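Long-range contacts in enoyl-CoA hydratase (Mycobacterium tuberculosis, PDB 5KJP), which probably catalyses the reversible hydration of the double bond of 2-enoyl-CoA thioesters in fatty acid metabolism, as a trimeric member of the crotonase superfamily: residues 95-100 and 118-123; 126-131 and 195-200. All coordinates share one frame; numbering follows the deposited sequence.

Contact 1: 95-100 and 118-123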
loop_
_atom_site.group_PDB
_atom_site.type_symbol
_atom_site.label_atom_id
_atom_site.label_comp_id
_atom_site.label_asym_id
_atom_site.label_seq_id
_atom_site.Cartn_x
_atom_site.Cartn_y
_atom_site.Cartn_z
ATOM N N GLY A 95 4.098 -0.473 -26.122
ATOM C CA GLY A 95 3.172 0.603 -26.407
ATOM C C GLY A 95 3.511 1.863 -25.631
ATOM O O GLY A 95 3.973 2.846 -26.209
ATOM N N PHE A 96 3.293 1.830 -24.318
ATOM C CA PHE A 96 3.494 3.006 -23.480
ATOM C C PHE A 96 3.867 2.645 -22.035
ATOM O O PHE A 96 3.852 3.505 -21.159
ATOM C CB PHE A 96 2.227 3.874 -23.484
ATOM C CG PHE A 96 1.010 3.172 -22.936
ATOM C CD1 PHE A 96 0.241 2.343 -23.747
ATOM C CD2 PHE A 96 0.647 3.322 -21.603
ATOM C CE1 PHE A 96 -0.871 1.682 -23.237
ATOM C CE2 PHE A 96 -0.462 2.666 -21.087
ATOM C CZ PHE A 96 -1.224 1.845 -21.902
ATOM N N THR A 97 4.198 1.380 -21.784
ATOM C CA THR A 97 4.500 0.940 -20.420
ATOM C C THR A 97 5.671 1.682 -19.777
ATOM O O THR A 97 5.719 1.818 -18.558
ATOM C CB THR A 97 4.817 -0.565 -20.364
ATOM O OG1 THR A 97 5.796 -0.883 -21.361
ATOM C CG2 THR A 97 3.553 -1.394 -20.592
ATOM N N GLU A 98 6.620 2.149 -20.585
ATOM C CA GLU A 98 7.756 2.888 -20.040
ATOM C C GLU A 98 7.627 4.383 -20.306
ATOM O O GLU A 98 8.569 5.151 -20.100
ATOM C CB GLU A 98 9.064 2.348 -20.612
ATOM C CG GLU A 98 9.302 0.904 -20.211
ATOM C CD GLU A 98 10.610 0.349 -20.718
ATOM O OE1 GLU A 98 11.594 1.114 -20.803
ATOM O OE2 GLU A 98 10.651 -0.861 -21.023
ATOM N N ARG A 99 6.446 4.790 -20.758
ATOM C CA ARG A 99 6.176 6.197 -21.024
ATOM C C ARG A 99 4.680 6.478 -20.874
ATOM O O ARG A 99 3.996 6.767 -21.858
ATOM C CB ARG A 99 6.663 6.575 -22.428
ATOM C CG ARG A 99 6.568 8.057 -22.767
ATOM C CD ARG A 99 6.774 8.292 -24.255
ATOM N NE ARG A 99 6.431 9.659 -24.640
ATOM C CZ ARG A 99 7.200 10.721 -24.409
ATOM N NH1 ARG A 99 8.368 10.583 -23.793
ATOM N NH2 ARG A 99 6.800 11.924 -24.798
ATOM N N PRO A 100 4.160 6.383 -19.637
ATOM C CA PRO A 100 2.727 6.607 -19.414
ATOM C C PRO A 100 2.331 8.033 -19.793
ATOM O O PRO A 100 3.149 8.946 -19.658
ATOM C CB PRO A 100 2.554 6.366 -17.903
ATOM C CG PRO A 100 3.811 5.692 -17.455
ATOM C CD PRO A 100 4.886 6.143 -18.377
ATOM N N THR A 118 -1.869 -7.223 -18.672
ATOM C CA THR A 118 -1.981 -6.706 -17.317
ATOM C C THR A 118 -1.021 -5.529 -17.177
ATOM O O THR A 118 -1.341 -4.531 -16.536
ATOM C CB THR A 118 -1.693 -7.811 -16.254
ATOM O OG1 THR A 118 -2.910 -8.515 -15.968
ATOM C CG2 THR A 118 -1.147 -7.215 -14.955
ATOM N N GLU A 119 0.136 -5.614 -17.827
ATOM C CA GLU A 119 1.085 -4.506 -17.757
ATOM C C GLU A 119 0.561 -3.233 -18.438
ATOM O O GLU A 119 0.803 -2.128 -17.938
ATOM C CB GLU A 119 2.423 -4.927 -18.349
ATOM C CG GLU A 119 3.024 -6.079 -17.543
ATOM C CD GLU A 119 4.399 -6.475 -18.002
ATOM O OE1 GLU A 119 4.574 -6.748 -19.210
ATOM O OE2 GLU A 119 5.308 -6.525 -17.144
ATOM N N LEU A 120 -0.167 -3.367 -19.547
ATOM C CA LEU A 120 -0.842 -2.198 -20.123
ATOM C C LEU A 120 -1.833 -1.586 -19.129
ATOM O O LEU A 120 -1.879 -0.364 -18.962
ATOM C CB LEU A 120 -1.585 -2.554 -21.414
ATOM C CG LEU A 120 -0.779 -3.068 -22.606
ATOM C CD1 LEU A 120 -1.699 -3.246 -23.807
ATOM C CD2 LEU A 120 0.366 -2.113 -22.919
ATOM N N ALA A 121 -2.633 -2.434 -18.484
ATOM C CA ALA A 121 -3.619 -1.950 -17.519
ATOM C C ALA A 121 -2.938 -1.228 -16.355
ATOM O O ALA A 121 -3.422 -0.201 -15.888
ATOM C CB ALA A 121 -4.488 -3.106 -17.006
ATOM N N LEU A 122 -1.808 -1.764 -15.899
ATOM C CA LEU A 122 -1.058 -1.161 -14.793
ATOM C C LEU A 122 -0.441 0.180 -15.169
ATOM O O LEU A 122 -0.211 1.028 -14.308
ATOM C CB LEU A 122 0.046 -2.114 -14.313
ATOM C CG LEU A 122 -0.472 -3.307 -13.517
ATOM C CD1 LEU A 122 0.632 -4.331 -13.318
ATOM C CD2 LEU A 122 -1.007 -2.829 -12.168
ATOM N N ALA A 123 -0.166 0.369 -16.456
ATOM C CA ALA A 123 0.391 1.633 -16.924
ATOM C C ALA A 123 -0.692 2.709 -17.032
ATOM O O ALA A 123 -0.385 3.898 -17.116
ATOM C CB ALA A 123 1.086 1.443 -18.262
#
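Phe96, Thr97 and Pro100 lie against Leu120 and Ala123 where the loop 95-100 crosses the C-terminal part of helix 116-123, a helix of the crotonase fold whose N-terminal end, as in other crotonases, probably borders the oxyanion hole. The case illustrates how an irregular loop can be moulded to a helix by a few apolar groups. Gly95, at the start of the loop, has a positive phi (76°). Phe96 follows with chi1 of 61°, which sets CG between the backbone N and the carbonyl carbon and sends the ring to the helix. The outer ring atoms do the touching. CE2 is 3.4 Å from Ala123 CB, a tight fit. CZ is 3.7 Å from Leu120 O, and both this oxygen and the alanine methyl approach the ring obliquely. On the remaining side, CE1 lies 4.0 Å from Leu120 CD2, with the two side chains crossing at about a right angle. Met51 and Leu47 of helix 41-56 adjoin Phe96 and Leu120 respectively, extending this buried patch.

Thr97 divides its branches between two tasks. Its OG1 pairs with Leu94 N just upstream, whereas CG2, anti to the carbonyl carbon, reaches the helix and rests 4.0 Å from Leu120 CD2. The same methyl lies beside Glu119 O; the carboxylate of Glu119 points to another partner, OE2 accepting from Gly150 N. A type I turn from Phe96 to Arg99, closed by Arg99 N donating to Phe96 O at 2.9 Å, then reverses the chain. The turn returns Pro100 to the helix, where Pro100 CB sits 3.9 Å from Ala123 O.

Contact 2: 126-131 and 195-200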
loop_
_atom_site.group_PDB
_atom_site.type_symbol
_atom_site.label_atom_id
_atom_site.label_comp_id
_atom_site.label_asym_id
_atom_site.label_seq_id
_atom_site.Cartn_x
_atom_site.Cartn_y
_atom_site.Cartn_z
ATOM N N LEU A 126 -6.399 4.185 -13.979
ATOM C CA LEU A 126 -7.636 3.666 -13.429
ATOM C C LEU A 126 -8.042 2.454 -14.244
ATOM O O LEU A 126 -7.770 2.390 -15.450
ATOM C CB LEU A 126 -8.734 4.728 -13.471
ATOM C CG LEU A 126 -8.426 6.061 -12.791
ATOM C CD1 LEU A 126 -9.482 7.095 -13.108
ATOM C CD2 LEU A 126 -8.325 5.851 -11.287
ATOM N N ILE A 127 -8.686 1.493 -13.590
ATOM C CA ILE A 127 -9.153 0.301 -14.279
ATOM C C ILE A 127 -10.635 0.056 -14.025
ATOM O O ILE A 127 -11.090 -0.016 -12.878
ATOM C CB ILE A 127 -8.348 -0.950 -13.853
ATOM C CG1 ILE A 127 -6.860 -0.772 -14.187
ATOM C CG2 ILE A 127 -8.919 -2.205 -14.530
ATOM C CD1 ILE A 127 -5.955 -1.891 -13.646
ATOM N N VAL A 128 -11.383 -0.053 -15.114
ATOM C CA VAL A 128 -12.753 -0.535 -15.077
ATOM C C VAL A 128 -12.746 -1.934 -15.664
ATOM O O VAL A 128 -12.235 -2.141 -16.768
ATOM C CB VAL A 128 -13.699 0.377 -15.880
ATOM C CG1 VAL A 128 -15.117 -0.195 -15.887
ATOM C CG2 VAL A 128 -13.672 1.793 -15.300
ATOM N N ALA A 129 -13.278 -2.906 -14.934
ATOM C CA ALA A 129 -13.216 -4.280 -15.418
ATOM C C ALA A 129 -14.555 -4.998 -15.307
ATOM O O ALA A 129 -15.284 -4.841 -14.320
ATOM C CB ALA A 129 -12.135 -5.056 -14.658
ATOM N N ALA A 130 -14.874 -5.783 -16.329
ATOM C CA ALA A 130 -16.052 -6.641 -16.290
ATOM C C ALA A 130 -15.923 -7.647 -15.153
ATOM O O ALA A 130 -14.823 -8.081 -14.827
ATOM C CB ALA A 130 -16.239 -7.359 -17.623
ATOM N N ARG A 131 -17.050 -8.020 -14.554
ATOM C CA ARG A 131 -17.044 -8.935 -13.418
ATOM C C ARG A 131 -16.500 -10.313 -13.784
ATOM O O ARG A 131 -16.096 -11.076 -12.909
ATOM C CB ARG A 131 -18.458 -9.065 -12.838
ATOM C CG ARG A 131 -18.934 -7.806 -12.137
ATOM C CD ARG A 131 -20.304 -7.984 -11.491
ATOM N NE ARG A 131 -20.688 -6.775 -10.767
ATOM C CZ ARG A 131 -20.360 -6.529 -9.503
ATOM N NH1 ARG A 131 -19.653 -7.418 -8.816
ATOM N NH2 ARG A 131 -20.745 -5.398 -8.923
ATOM N N ASP A 195 -18.654 1.301 -21.384
ATOM C CA ASP A 195 -19.648 2.295 -20.982
ATOM C C ASP A 195 -19.411 2.789 -19.555
ATOM O O ASP A 195 -19.531 3.981 -19.276
ATOM C CB ASP A 195 -21.063 1.737 -21.111
ATOM C CG ASP A 195 -21.742 2.158 -22.408
ATOM O OD1 ASP A 195 -21.203 3.038 -23.113
ATOM O OD2 ASP A 195 -22.823 1.616 -22.710
ATOM N N ALA A 196 -19.079 1.877 -18.648
ATOM C CA ALA A 196 -18.752 2.287 -17.287
ATOM C C ALA A 196 -17.529 3.212 -17.293
ATOM O O ALA A 196 -17.486 4.209 -16.564
ATOM C CB ALA A 196 -18.506 1.073 -16.397
ATOM N N ALA A 197 -16.547 2.881 -18.125
ATOM C CA ALA A 197 -15.327 3.688 -18.235
ATOM C C ALA A 197 -15.610 5.080 -18.815
ATOM O O ALA A 197 -14.998 6.065 -18.402
ATOM C CB ALA A 197 -14.283 2.959 -19.082
ATOM N N ILE A 198 -16.531 5.165 -19.771
ATOM C CA ILE A 198 -16.902 6.459 -20.327
ATOM C C ILE A 198 -17.550 7.326 -19.245
ATOM O O ILE A 198 -17.267 8.524 -19.144
ATOM C CB ILE A 198 -17.847 6.306 -21.542
ATOM C CG1 ILE A 198 -17.092 5.691 -22.722
ATOM C CG2 ILE A 198 -18.437 7.655 -21.951
ATOM C CD1 ILE A 198 -18.004 5.220 -23.852
ATOM N N ALA A 199 -18.392 6.714 -18.415
ATOM C CA ALA A 199 -19.006 7.438 -17.301
ATOM C C ALA A 199 -17.937 7.993 -16.364
ATOM O O ALA A 199 -18.008 9.150 -15.942
ATOM C CB ALA A 199 -19.972 6.537 -16.541
ATOM N N LEU A 200 -16.937 7.172 -16.055
ATOM C CA LEU A 200 -15.816 7.609 -15.225
ATOM C C LEU A 200 -15.027 8.734 -15.892
ATOM O O LEU A 200 -14.712 9.741 -15.258
ATOM C CB LEU A 200 -14.891 6.429 -14.918
ATOM C CG LEU A 200 -13.665 6.654 -14.036
ATOM C CD1 LEU A 200 -14.081 7.278 -12.707
ATOM C CD2 LEU A 200 -12.940 5.324 -13.816
#
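Leu126 and Val128 meet Ala196, Ala197 and Leu200 without a single planar side chain among them; the flat element here is the sheet to which strand 126-130 belongs. One face of that strand carries Leu126 and Val128 toward helix 193-205. Ile127 points from the other face and touches Leu183. Along its edges run strand 105-109, whose residues Ala107 and Val109 share backbone bonds with Val128, and strand 186-188, whose Val186 touches the Val128 side chain.

Val128 spreads its two methyls beneath the helix. CG1, anti to the backbone N (chi1 177°), lies 3.7 Å from Ala196 CB, while CG2 fits 3.9 Å from Ala197 CA and 4.0 Å from Ala197 CB. The axes of the short segments approach to 8.4 Å, a closeness consistent with the small alanines on the helix, and their directions are roughly antiparallel, at 152°. The crotonase fold is a spiral of beta-beta-alpha units; strand 126-130 lies in the parallel part of its main sheet, with helix 193-205 packed on one face. Ala197 also touches Ile106, Ala108 and Ile64, so the helix face spans neighbouring strands as well.

One turn further along, Leu200 carries the rest of the interface. Its CG stands anti to the backbone N (chi1 -179°), which carries the methyl CD2 toward the strand, where it has two partners. It is 3.9 Å from Val128 CG2, the two side chains running alongside one another but pointing opposite ways, and equally 3.9 Å from Leu126 CD1, where the leucines meet obliquely, methyl to methyl. Ala161 and Thr169 of the third subunit pack on Leu126 and Leu200 respectively.

In the fold
Following the chain from the N terminus, the loop after strand 93-94 comes first, and contact 1 closes a short excursion of 17 residues that contains strands 105-109 and 112-114 and the start of helix 116-123. The chain then turns directly into strand 126-130, from which contact 2 closes a much longer loop of 63 residues, ending at helix 193-205. The two are therefore in series, neither nested nor crossed. Their centres lie about 17 Å apart, yet they touch: Ala121 O is 3.8 Å from Ile127 CD1. Contact 1 ties a loop to a helix, contact 2 a helix to the main sheet, with strand 126-130 between the two helices.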